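Local coordinates for protein fibrillarin-like rRNA/tRNA 2'-O-methyltransferase (Methanocaldococcus jannaschii, PDB 1G8S) that probably transfers methyl groups from S-adenosyl-L-methionine to ribose 2'-hydroxyls of rRNA and tRNA, at sites chosen by a guide RNA, at residues 26-31 and 45-50. Numbering follows the deposited sequence.
Sequences ATKSIV and GDEEYR
K28 runs alongside Y49, both chains heading off the same face, as a non-hydrogen-bonded pair of two antiparallel strands. The lysine is extended along the tyrosine ring: K28 CG is 3.7 Å from Y49 CE2, and K28 CE is 3.4 Å from Y49 OH. The E47 chain slants across that of the lysine. It bends at chi2 (-82°), which brings the carboxylate back to K28, and E47 OE2 forms a salt bridge of 3.1 Å with K28 NZ. E47 OE1 accepts from a water that also bridges S29 O and E48 N. Past the K28–Y49 pair, S29 N donates to E48 O (2.9 Å). S29 OG accepts from V31 N in an ST turn, and a second water links it to E48 OE2. T27 and R50, hydrogen-bonded both ways, face the other side of the sheet. T27 OG1 and R50 NH2 are 4.0 Å apart; D94 OD2 joins them, by a hydrogen bond to T27 and a salt bridge to R50. R50 NH1–E39 is another salt bridge. The strands lie between 13-17 and 41-44 in the N-terminal sheet. D94 ties this sheet to helix 87-95, which begins at T87, a predicted S-adenosyl-L-methionine-binding residue about 7 Å from the R50 side chain.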
loop_
_atom_site.group_PDB
_atom_site.type_symbol
_atom_site.label_atom_id
_atom_site.label_comp_id
_atom_site.label_asym_id
_atom_site.label_seq_id
_atom_site.Cartn_x
_atom_site.Cartn_y
_atom_site.Cartn_z
ATOM N N ALA A 26 -16.611 0.861 7.994
ATOM C CA ALA A 26 -17.540 1.943 8.286
ATOM C C ALA A 26 -16.830 3.265 8.546
ATOM O O ALA A 26 -15.608 3.316 8.704
ATOM C CB ALA A 26 -18.393 1.569 9.511
ATOM N N THR A 27 -17.604 4.344 8.564
ATOM C CA THR A 27 -17.072 5.662 8.879
ATOM C C THR A 27 -17.884 6.198 10.065
ATOM O O THR A 27 -18.991 5.718 10.335
ATOM C CB THR A 27 -17.193 6.641 7.678
ATOM O OG1 THR A 27 -18.552 6.696 7.240
ATOM C CG2 THR A 27 -16.320 6.174 6.524
ATOM N N LYS A 28 -17.326 7.158 10.794
ATOM C CA LYS A 28 -18.025 7.755 11.928
ATOM C C LYS A 28 -18.890 8.883 11.393
ATOM O O LYS A 28 -18.368 9.894 10.923
ATOM C CB LYS A 28 -17.045 8.353 12.934
ATOM C CG LYS A 28 -16.595 7.429 14.035
ATOM C CD LYS A 28 -15.814 8.232 15.061
ATOM C CE LYS A 28 -15.133 7.342 16.075
ATOM N NZ LYS A 28 -14.288 8.165 16.982
ATOM N N SER A 29 -20.201 8.723 11.491
ATOM C CA SER A 29 -21.128 9.739 10.999
ATOM C C SER A 29 -20.936 11.127 11.612
ATOM O O SER A 29 -20.769 11.265 12.829
ATOM C CB SER A 29 -22.568 9.282 11.229
ATOM O OG SER A 29 -23.497 10.258 10.772
ATOM N N ILE A 30 -20.953 12.157 10.764
ATOM C CA ILE A 30 -20.832 13.529 11.240
ATOM C C ILE A 30 -22.225 14.160 11.323
ATOM O O ILE A 30 -22.371 15.326 11.690
ATOM C CB ILE A 30 -19.922 14.400 10.329
ATOM C CG1 ILE A 30 -20.418 14.362 8.881
ATOM C CG2 ILE A 30 -18.478 13.924 10.429
ATOM C CD1 ILE A 30 -19.679 15.335 7.970
ATOM N N VAL A 31 -23.239 13.376 10.966
ATOM C CA VAL A 31 -24.639 13.803 11.037
ATOM C C VAL A 31 -25.420 12.655 11.673
ATOM O O VAL A 31 -26.013 11.818 10.986
ATOM C CB VAL A 31 -25.246 14.104 9.644
ATOM C CG1 VAL A 31 -26.726 14.471 9.799
ATOM C CG2 VAL A 31 -24.492 15.249 8.982
ATOM N N GLY A 45 -23.420 4.425 22.085
ATOM C CA GLY A 45 -23.569 5.656 22.832
ATOM C C GLY A 45 -24.105 6.706 21.879
ATOM O O GLY A 45 -25.189 6.542 21.318
ATOM N N ASP A 46 -23.344 7.775 21.676
ATOM C CA ASP A 46 -23.766 8.842 20.775
ATOM C C ASP A 46 -23.098 8.727 19.407
ATOM O O ASP A 46 -23.524 9.369 18.443
ATOM C CB ASP A 46 -23.452 10.203 21.398
ATOM C CG ASP A 46 -22.027 10.296 21.897
ATOM O OD1 ASP A 46 -21.095 10.107 21.084
ATOM O OD2 ASP A 46 -21.837 10.555 23.106
ATOM N N GLU A 47 -22.054 7.907 19.328
ATOM C CA GLU A 47 -21.319 7.694 18.084
ATOM C C GLU A 47 -22.064 6.735 17.168
ATOM O O GLU A 47 -22.568 5.707 17.615
ATOM C CB GLU A 47 -19.931 7.123 18.383
ATOM C CG GLU A 47 -18.977 8.101 19.045
ATOM C CD GLU A 47 -18.313 9.031 18.046
ATOM O OE1 GLU A 47 -19.033 9.688 17.262
ATOM O OE2 GLU A 47 -17.065 9.104 18.050
ATOM N N GLU A 48 -22.135 7.068 15.885
ATOM C CA GLU A 48 -22.814 6.203 14.933
ATOM C C GLU A 48 -21.877 5.797 13.807
ATOM O O GLU A 48 -21.354 6.650 13.080
ATOM C CB GLU A 48 -24.050 6.901 14.357
ATOM C CG GLU A 48 -25.112 7.204 15.406
ATOM C CD GLU A 48 -26.370 7.824 14.824
ATOM O OE1 GLU A 48 -27.255 8.207 15.619
ATOM O OE2 GLU A 48 -26.478 7.924 13.582
ATOM N N TYR A 49 -21.652 4.494 13.675
ATOM C CA TYR A 49 -20.784 3.984 12.626
ATOM C C TYR A 49 -21.645 3.548 11.455
ATOM O O TYR A 49 -22.470 2.643 11.574
ATOM C CB TYR A 49 -19.942 2.806 13.131
ATOM C CG TYR A 49 -18.969 3.190 14.221
ATOM C CD1 TYR A 49 -19.377 3.264 15.555
ATOM C CD2 TYR A 49 -17.645 3.506 13.921
ATOM C CE1 TYR A 49 -18.489 3.642 16.560
ATOM C CE2 TYR A 49 -16.746 3.890 14.920
ATOM C CZ TYR A 49 -17.180 3.954 16.242
ATOM O OH TYR A 49 -16.309 4.343 17.235
ATOM N N ARG A 50 -21.463 4.214 10.318
ATOM C CA ARG A 50 -22.237 3.887 9.134
ATOM C C ARG A 50 -21.535 2.823 8.310
ATOM O O ARG A 50 -20.433 3.050 7.821
ATOM C CB ARG A 50 -22.445 5.140 8.269
ATOM C CG ARG A 50 -23.445 6.159 8.804
ATOM C CD ARG A 50 -23.959 7.027 7.633
ATOM N NE ARG A 50 -22.844 7.704 7.007
ATOM C CZ ARG A 50 -22.695 7.914 5.702
ATOM N NH1 ARG A 50 -23.608 7.503 4.816
ATOM N NH2 ARG A 50 -21.596 8.517 5.287
HETATM O O HOH W 1 -25.518 8.486 11.020
HETATM O O HOH W 2 -20.959 9.491 15.138
#